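Long-range contacts in ECF RNA polymerase sigma factor SigD (PDB 3VFZ), which serves as an extracytoplasmic-function sigma factor, probably directing RNA polymerase to specific promoters, and is represented here by its -35 promoter-binding domain: residues A[30-35]-A[73-78]; A[34-39]-A[65-70]. One frame throughout, in Å; residues are numbered along the deposited sequence.

Contact 1 (A[30-35]-A[73-78]); sequences EILPAK and QRLKDE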
ATOM      1  N   GLU A  30      -9.643  -0.224  -1.244  1.00 42.63           N
ATOM      2  CA  GLU A  30     -10.283  -0.267  -2.563  1.00 50.21           C
ATOM      3  C   GLU A  30     -10.285   1.106  -3.237  1.00 47.88           C
ATOM      4  O   GLU A  30     -10.663   1.239  -4.397  1.00 49.56           O
ATOM      5  CB  GLU A  30     -11.708  -0.829  -2.475  1.00 56.22           C
ATOM      6  CG  GLU A  30     -11.776  -2.342  -2.328  1.00 72.58           C
ATOM      7  CD  GLU A  30     -13.178  -2.891  -2.546  1.00 86.67           C
ATOM      8  OE1 GLU A  30     -14.027  -2.755  -1.637  1.00 91.97           O
ATOM      9  OE2 GLU A  30     -13.431  -3.459  -3.630  1.00 90.57           O
ATOM     10  N   ILE A  31      -9.855   2.121  -2.493  1.00 44.81           N
ATOM     11  CA  ILE A  31      -9.740   3.483  -2.993  1.00 41.49           C
ATOM     12  C   ILE A  31      -8.417   3.682  -3.758  1.00 49.84           C
ATOM     13  O   ILE A  31      -8.296   4.585  -4.589  1.00 46.05           O
ATOM     14  CB  ILE A  31      -9.821   4.478  -1.806  1.00 59.72           C
ATOM     15  CG1 ILE A  31     -11.059   5.366  -1.916  1.00 68.08           C
ATOM     16  CG2 ILE A  31      -8.525   5.269  -1.647  1.00 54.24           C
ATOM     17  CD1 ILE A  31     -12.359   4.604  -1.747  1.00 74.71           C
ATOM     18  N   LEU A  32      -7.437   2.826  -3.472  1.00 43.48           N
ATOM     19  CA  LEU A  32      -6.094   2.909  -4.050  1.00 36.16           C
ATOM     20  C   LEU A  32      -5.988   2.126  -5.352  1.00 40.02           C
ATOM     21  O   LEU A  32      -6.750   1.184  -5.571  1.00 39.28           O
ATOM     22  CB  LEU A  32      -5.074   2.300  -3.076  1.00 30.29           C
ATOM     23  CG  LEU A  32      -4.966   2.889  -1.674  1.00 35.25           C
ATOM     24  CD1 LEU A  32      -3.990   2.064  -0.826  1.00 31.78           C
ATOM     25  CD2 LEU A  32      -4.537   4.346  -1.773  1.00 39.98           C
ATOM     26  N   PRO A  33      -5.011   2.491  -6.203  1.00 42.50           N
ATOM     27  CA  PRO A  33      -4.658   1.643  -7.350  1.00 47.38           C
ATOM     28  C   PRO A  33      -4.271   0.264  -6.840  1.00 44.07           C
ATOM     29  O   PRO A  33      -3.705   0.146  -5.744  1.00 32.58           O
ATOM     30  CB  PRO A  33      -3.423   2.337  -7.937  1.00 48.79           C
ATOM     31  CG  PRO A  33      -3.518   3.748  -7.470  1.00 50.24           C
ATOM     32  CD  PRO A  33      -4.172   3.698  -6.121  1.00 41.32           C
ATOM     33  N   ALA A  34      -4.577  -0.767  -7.623  1.00 35.35           N
ATOM     34  CA  ALA A  34      -4.261  -2.133  -7.258  1.00 38.29           C
ATOM     35  C   ALA A  34      -2.825  -2.294  -6.755  1.00 39.78           C
ATOM     36  O   ALA A  34      -2.579  -2.982  -5.768  1.00 35.42           O
ATOM     37  CB  ALA A  34      -4.514  -3.066  -8.459  1.00 39.02           C
ATOM     38  N   LYS A  35      -1.881  -1.658  -7.440  1.00 41.10           N
ATOM     39  CA  LYS A  35      -0.465  -1.846  -7.137  1.00 44.19           C
ATOM     40  C   LYS A  35      -0.115  -1.335  -5.746  1.00 36.11           C
ATOM     41  O   LYS A  35       0.710  -1.914  -5.048  1.00 32.41           O
ATOM     42  CB  LYS A  35       0.395  -1.137  -8.187  1.00 54.52           C
ATOM     43  CG  LYS A  35       1.871  -1.090  -7.845  1.00 66.50           C
ATOM     44  CD  LYS A  35       2.723  -1.421  -9.056  1.00 76.49           C
ATOM     45  CE  LYS A  35       2.410  -2.818  -9.562  1.00 83.89           C
ATOM     46  NZ  LYS A  35       3.199  -3.182 -10.773  1.00 89.18           N
ATOM     47  N   GLN A  73      -0.675   9.091   1.417  1.00 26.21           N
ATOM     48  CA  GLN A  73      -1.276  10.402   1.227  1.00 31.16           C
ATOM     49  C   GLN A  73      -2.761  10.291   0.869  1.00 31.78           C
ATOM     50  O   GLN A  73      -3.584  11.037   1.409  1.00 32.82           O
ATOM     51  CB  GLN A  73      -0.520  11.211   0.167  1.00 41.63           C
ATOM     52  CG  GLN A  73      -1.048  12.626  -0.008  1.00 48.42           C
ATOM     53  CD  GLN A  73      -0.951  13.434   1.274  1.00 56.28           C
ATOM     54  OE1 GLN A  73      -1.965  13.791   1.881  1.00 58.84           O
ATOM     55  NE2 GLN A  73       0.273  13.717   1.697  1.00 60.09           N
ATOM     56  N   ARG A  74      -3.102   9.374  -0.035  1.00 29.28           N
ATOM     57  CA  ARG A  74      -4.500   9.140  -0.397  1.00 30.35           C
ATOM     58  C   ARG A  74      -5.269   8.629   0.817  1.00 29.85           C
ATOM     59  O   ARG A  74      -6.380   9.074   1.092  1.00 32.97           O
ATOM     60  CB  ARG A  74      -4.629   8.120  -1.545  1.00 31.52           C
ATOM     61  CG  ARG A  74      -4.222   8.618  -2.921  1.00 55.04           C
ATOM     62  CD  ARG A  74      -4.206   7.442  -3.914  1.00 70.86           C
ATOM     63  NE  ARG A  74      -5.011   7.669  -5.117  1.00 79.25           N
ATOM     64  CZ  ARG A  74      -6.341   7.750  -5.138  1.00 84.19           C
ATOM     65  NH1 ARG A  74      -7.042   7.649  -4.015  1.00 82.94           N
ATOM     66  NH2 ARG A  74      -6.975   7.952  -6.287  1.00 87.80           N
ATOM     67  N   LEU A  75      -4.670   7.697   1.551  1.00 27.65           N
ATOM     68  CA  LEU A  75      -5.312   7.178   2.750  1.00 24.14           C
ATOM     69  C   LEU A  75      -5.507   8.279   3.775  1.00 34.41           C
ATOM     70  O   LEU A  75      -6.580   8.398   4.361  1.00 30.29           O
ATOM     71  CB  LEU A  75      -4.489   6.051   3.367  1.00 23.01           C
ATOM     72  CG  LEU A  75      -4.406   4.825   2.449  1.00 28.56           C
ATOM     73  CD1 LEU A  75      -3.466   3.817   3.048  1.00 28.21           C
ATOM     74  CD2 LEU A  75      -5.799   4.235   2.273  1.00 31.76           C
ATOM     75  N   LYS A  76      -4.462   9.062   4.016  1.00 31.01           N
ATOM     76  CA  LYS A  76      -4.566  10.117   5.012  1.00 29.21           C
ATOM     77  C   LYS A  76      -5.713  11.047   4.620  1.00 32.87           C
ATOM     78  O   LYS A  76      -6.531  11.404   5.459  1.00 39.57           O
ATOM     79  CB  LYS A  76      -3.260  10.896   5.146  1.00 29.55           C
ATOM     80  CG  LYS A  76      -3.293  11.985   6.227  1.00 37.93           C
ATOM     81  CD  LYS A  76      -1.938  12.697   6.333  1.00 44.06           C
ATOM     82  CE  LYS A  76      -1.976  13.866   7.336  1.00 45.54           C
ATOM     83  NZ  LYS A  76      -3.048  14.833   6.994  1.00 51.11           N
ATOM     84  N   ASP A  77      -5.774  11.420   3.345  1.00 30.42           N
ATOM     85  CA  ASP A  77      -6.874  12.250   2.835  1.00 31.14           C
ATOM     86  C   ASP A  77      -8.245  11.698   3.238  1.00 35.65           C
ATOM     87  O   ASP A  77      -9.078  12.429   3.799  1.00 37.97           O
ATOM     88  CB  ASP A  77      -6.820  12.362   1.298  1.00 32.87           C
ATOM     89  CG  ASP A  77      -5.747  13.341   0.810  1.00 42.95           C
ATOM     90  OD1 ASP A  77      -5.116  14.011   1.653  1.00 43.29           O
ATOM     91  OD2 ASP A  77      -5.551  13.451  -0.419  1.00 42.30           O
ATOM     92  N   GLU A  78      -8.476  10.419   2.927  1.00 31.33           N
ATOM     93  CA  GLU A  78      -9.758   9.757   3.191  1.00 36.90           C
ATOM     94  C   GLU A  78     -10.073   9.749   4.671  1.00 39.98           C
ATOM     95  O   GLU A  78     -11.176  10.105   5.082  1.00 43.28           O
ATOM     96  CB  GLU A  78      -9.757   8.305   2.694  1.00 40.79           C
ATOM     97  CG  GLU A  78      -9.760   8.152   1.198  1.00 43.31           C
ATOM     98  CD  GLU A  78     -11.052   8.644   0.548  1.00 49.44           C
ATOM     99  OE1 GLU A  78     -12.126   8.559   1.183  1.00 47.12           O
ATOM    100  OE2 GLU A  78     -10.985   9.108  -0.610  1.00 51.01           O
TER
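R74 lays its aliphatic part against L32 and its guanidinium against I31. The CD2 methyl of L32 touches both CB and CD of R74, at 3.8 Å from CD, where the leucine and the arginine run antiparallel alongside one another. Further out, a kink about the CG-CD bond of R74 (chi3 126°) brings the guanidinium round to lie with one face under the carbonyl oxygen of I31. NH1 of R74 is 3.4 Å from I31 O, but the angle is too poor for a hydrogen bond; the same nitrogen lies 3.7 Å from I31 CG2. P33 adds a looser touch, its CD 4.2 Å from R74 NE. One turn along the helix, the E78 chain turns at its CB-CG bond (chi2 -67°), which sets OE2 4.0 Å from I31 CG1. On the inner side, L32 CD1 meets L75 CD2 at 4.2 Å, the two leucines being roughly perpendicular.

The backbone behind L32 is the turn that leads into helix 34-46, with P33 at its N-cap position, while R74, L75 and E78 belong to helix 61-80. L32 and L75 both also pack on L40 of helix 34-46, so the leucine pair joins the turn to the inner face of this sigma-70 region 4 domain. With neither a hydrogen bond nor a salt bridge across it, the contact is held by van der Waals packing of buried L32, bordered by the charged ends of R74 and E78 near the surface.

Contact 2 (A[34-39]-A[65-70]); sequences AKQREI and RVAQHR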
ATOM      1  N   ALA A  34      -4.577  -0.767  -7.623  1.00 35.35           N
ATOM      2  CA  ALA A  34      -4.261  -2.133  -7.258  1.00 38.29           C
ATOM      3  C   ALA A  34      -2.825  -2.294  -6.755  1.00 39.78           C
ATOM      4  O   ALA A  34      -2.579  -2.982  -5.768  1.00 35.42           O
ATOM      5  CB  ALA A  34      -4.514  -3.066  -8.459  1.00 39.02           C
ATOM      6  N   LYS A  35      -1.881  -1.658  -7.440  1.00 41.10           N
ATOM      7  CA  LYS A  35      -0.465  -1.846  -7.137  1.00 44.19           C
ATOM      8  C   LYS A  35      -0.115  -1.335  -5.746  1.00 36.11           C
ATOM      9  O   LYS A  35       0.710  -1.914  -5.048  1.00 32.41           O
ATOM     10  CB  LYS A  35       0.395  -1.137  -8.187  1.00 54.52           C
ATOM     11  CG  LYS A  35       1.871  -1.090  -7.845  1.00 66.50           C
ATOM     12  CD  LYS A  35       2.723  -1.421  -9.056  1.00 76.49           C
ATOM     13  CE  LYS A  35       2.410  -2.818  -9.562  1.00 83.89           C
ATOM     14  NZ  LYS A  35       3.199  -3.182 -10.773  1.00 89.18           N
ATOM     15  N   GLN A  36      -0.752  -0.241  -5.357  1.00 23.48           N
ATOM     16  CA  GLN A  36      -0.521   0.345  -4.052  1.00 20.50           C
ATOM     17  C   GLN A  36      -1.159  -0.519  -2.959  1.00 26.51           C
ATOM     18  O   GLN A  36      -0.593  -0.668  -1.883  1.00 26.67           O
ATOM     19  CB  GLN A  36      -1.047   1.786  -4.009  1.00 27.67           C
ATOM     20  CG  GLN A  36      -0.238   2.756  -4.880  1.00 36.45           C
ATOM     21  CD  GLN A  36      -0.826   4.165  -4.909  1.00 36.74           C
ATOM     22  OE1 GLN A  36      -1.642   4.528  -4.069  1.00 33.18           O
ATOM     23  NE2 GLN A  36      -0.410   4.958  -5.888  1.00 36.12           N
ATOM     24  N   ARG A  37      -2.325  -1.099  -3.231  1.00 32.07           N
ATOM     25  CA  ARG A  37      -2.953  -1.993  -2.257  1.00 33.14           C
ATOM     26  C   ARG A  37      -2.038  -3.172  -1.998  1.00 29.36           C
ATOM     27  O   ARG A  37      -1.787  -3.556  -0.856  1.00 29.03           O
ATOM     28  CB  ARG A  37      -4.294  -2.514  -2.772  1.00 33.93           C
ATOM     29  CG  ARG A  37      -5.376  -1.466  -2.868  1.00 43.40           C
ATOM     30  CD  ARG A  37      -6.539  -1.950  -3.734  1.00 46.17           C
ATOM     31  NE  ARG A  37      -7.203  -3.120  -3.164  1.00 50.75           N
ATOM     32  CZ  ARG A  37      -8.220  -3.753  -3.748  1.00 61.34           C
ATOM     33  NH1 ARG A  37      -8.674  -3.326  -4.921  1.00 57.40           N
ATOM     34  NH2 ARG A  37      -8.778  -4.814  -3.170  1.00 60.73           N
ATOM     35  N   GLU A  38      -1.547  -3.744  -3.089  1.00 27.98           N
ATOM     36  CA  GLU A  38      -0.667  -4.883  -3.041  1.00 26.05           C
ATOM     37  C   GLU A  38       0.588  -4.570  -2.235  1.00 26.45           C
ATOM     38  O   GLU A  38       1.006  -5.347  -1.377  1.00 23.56           O
ATOM     39  CB  GLU A  38      -0.302  -5.250  -4.482  1.00 29.43           C
ATOM     40  CG  GLU A  38       0.827  -6.211  -4.619  1.00 33.21           C
ATOM     41  CD  GLU A  38       1.112  -6.505  -6.075  1.00 43.04           C
ATOM     42  OE1 GLU A  38       1.176  -5.542  -6.879  1.00 36.96           O
ATOM     43  OE2 GLU A  38       1.247  -7.695  -6.410  1.00 46.36           O
ATOM     44  N   ILE A  39       1.187  -3.413  -2.503  1.00 25.83           N
ATOM     45  CA  ILE A  39       2.397  -2.998  -1.786  1.00 23.46           C
ATOM     46  C   ILE A  39       2.153  -2.835  -0.285  1.00 25.85           C
ATOM     47  O   ILE A  39       2.929  -3.328   0.539  1.00 22.34           O
ATOM     48  CB  ILE A  39       3.004  -1.699  -2.411  1.00 24.52           C
ATOM     49  CG1 ILE A  39       3.743  -2.076  -3.692  1.00 27.00           C
ATOM     50  CG2 ILE A  39       3.938  -1.010  -1.443  1.00 25.29           C
ATOM     51  CD1 ILE A  39       4.100  -0.873  -4.570  1.00 34.67           C
ATOM     52  N   ARG A  65       8.933   2.663  -2.864  1.00 29.94           N
ATOM     53  CA  ARG A  65       8.921   3.812  -1.961  1.00 31.35           C
ATOM     54  C   ARG A  65       7.971   4.924  -2.427  1.00 30.69           C
ATOM     55  O   ARG A  65       7.228   5.484  -1.630  1.00 30.69           O
ATOM     56  CB  ARG A  65      10.326   4.387  -1.783  1.00 36.19           C
ATOM     57  CG  ARG A  65      11.242   3.586  -0.874  1.00 40.81           C
ATOM     58  CD  ARG A  65      12.579   4.331  -0.689  1.00 47.94           C
ATOM     59  NE  ARG A  65      13.707   3.409  -0.628  1.00 65.94           N
ATOM     60  CZ  ARG A  65      14.618   3.273  -1.587  1.00 74.28           C
ATOM     61  NH1 ARG A  65      14.554   4.017  -2.683  1.00 74.73           N
ATOM     62  NH2 ARG A  65      15.603   2.398  -1.443  1.00 78.77           N
ATOM     63  N   VAL A  66       8.005   5.251  -3.715  1.00 29.61           N
ATOM     64  CA  VAL A  66       7.110   6.276  -4.258  1.00 27.53           C
ATOM     65  C   VAL A  66       5.646   5.893  -4.143  1.00 25.90           C
ATOM     66  O   VAL A  66       4.814   6.704  -3.738  1.00 28.01           O
ATOM     67  CB  VAL A  66       7.420   6.554  -5.741  1.00 37.18           C
ATOM     68  CG1 VAL A  66       6.384   7.496  -6.333  1.00 42.72           C
ATOM     69  CG2 VAL A  66       8.807   7.130  -5.872  1.00 36.62           C
ATOM     70  N   ALA A  67       5.336   4.651  -4.508  1.00 26.37           N
ATOM     71  CA  ALA A  67       3.981   4.130  -4.367  1.00 25.02           C
ATOM     72  C   ALA A  67       3.504   4.171  -2.914  1.00 24.73           C
ATOM     73  O   ALA A  67       2.329   4.409  -2.652  1.00 27.93           O
ATOM     74  CB  ALA A  67       3.922   2.686  -4.899  1.00 30.16           C
ATOM     75  N   GLN A  68       4.407   3.888  -1.975  1.00 28.05           N
ATOM     76  CA  GLN A  68       4.075   3.944  -0.542  1.00 28.24           C
ATOM     77  C   GLN A  68       3.663   5.354  -0.173  1.00 25.43           C
ATOM     78  O   GLN A  68       2.622   5.567   0.439  1.00 26.89           O
ATOM     79  CB  GLN A  68       5.287   3.544   0.310  1.00 26.08           C
ATOM     80  CG  GLN A  68       5.562   2.054   0.291  1.00 30.07           C
ATOM     81  CD  GLN A  68       6.819   1.686   1.066  1.00 35.57           C
ATOM     82  OE1 GLN A  68       7.569   2.553   1.525  1.00 41.23           O
ATOM     83  NE2 GLN A  68       7.045   0.403   1.218  1.00 31.22           N
ATOM     84  N   HIS A  69       4.485   6.312  -0.581  1.00 27.59           N
ATOM     85  CA  HIS A  69       4.201   7.726  -0.326  1.00 29.40           C
ATOM     86  C   HIS A  69       2.852   8.135  -0.908  1.00 26.95           C
ATOM     87  O   HIS A  69       2.035   8.755  -0.223  1.00 31.36           O
ATOM     88  CB  HIS A  69       5.318   8.614  -0.882  1.00 40.34           C
ATOM     89  CG  HIS A  69       6.562   8.606  -0.052  1.00 52.95           C
ATOM     90  ND1 HIS A  69       6.588   9.048   1.255  1.00 62.18           N
ATOM     91  CD2 HIS A  69       7.828   8.222  -0.344  1.00 56.68           C
ATOM     92  CE1 HIS A  69       7.814   8.930   1.734  1.00 67.21           C
ATOM     93  NE2 HIS A  69       8.586   8.431   0.783  1.00 65.29           N
ATOM     94  N   ARG A  70       2.607   7.786  -2.168  1.00 26.60           N
ATOM     95  CA  ARG A  70       1.341   8.145  -2.806  1.00 28.52           C
ATOM     96  C   ARG A  70       0.160   7.496  -2.080  1.00 35.06           C
ATOM     97  O   ARG A  70      -0.891   8.116  -1.896  1.00 29.19           O
ATOM     98  CB  ARG A  70       1.345   7.733  -4.275  1.00 29.50           C
ATOM     99  CG  ARG A  70       2.410   8.475  -5.087  1.00 42.01           C
ATOM    100  CD  ARG A  70       2.121   8.467  -6.566  1.00 61.22           C
ATOM    101  NE  ARG A  70       3.227   9.039  -7.339  1.00 81.73           N
ATOM    102  CZ  ARG A  70       3.652  10.298  -7.238  1.00 90.57           C
ATOM    103  NH1 ARG A  70       3.077  11.138  -6.387  1.00 91.93           N
ATOM    104  NH2 ARG A  70       4.663  10.716  -7.990  1.00 92.02           N
TER
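I39 sets its CD1 methyl on the CB of A67, 3.6 Å away, where helix 34-46 crosses the helix that carries the second half of the helix-turn-helix of sigma-70 region 4. That DNA-binding motif, assigned by similarity, covers helix 50-57 and the beginning of helix 61-80. The two short segments cross nearly at right angles (-99°), with axes 9.4 Å apart. Their closest backbones are at Q36 and A67, where the CA atoms are 5.9 Å apart; the small alanine side chain faces helix 34-46 at this crossing.

The branches of I39 divide the work. A chi1 of -77° turns CG1 away from the carbonyl carbon and carries CD1 to A67, whereas CG2 meets the CG of Q68 at 3.9 Å. Although the CA-CB bond of Q68 points away from helix 34-46, its chi1 near -75° carries CG round to where the isoleucine methyl meets it. I39 also packs on V64 and on T53 of helix 50-57, which puts it where three helices meet.

Q36, buried like I39, approaches A67 from a second direction, about at right angles to that of I39 as seen from the alanine CB, and its extended chain places CG 3.8 Å from A67 O. R70 begins toward helix 34-46, but its guanidinium leads off, and the contact falls on its first methylene: Q36 NE2 lies 3.7 Å from R70 CB.

How the contacts relate
Contacts 1 and 2 lie side by side, their centres 9 Å apart, and both rest on helix 61-80. Contact 2 uses the earlier part of that helix, within the helix-turn-helix range, and contact 1 the part nearer its C-terminal end. Their first segments run on from one another and share A34 and K35: the turn 30-33 packs in contact 1, and the first turns of helix 34-46 in contact 2. Q36 and R74 bridge the two, with OE1 of Q36 3.9 Å from CD of R74. Together they join helix 61-80, which includes the probable DNA-reading part of region 4, to helix 34-46 and the turn before it.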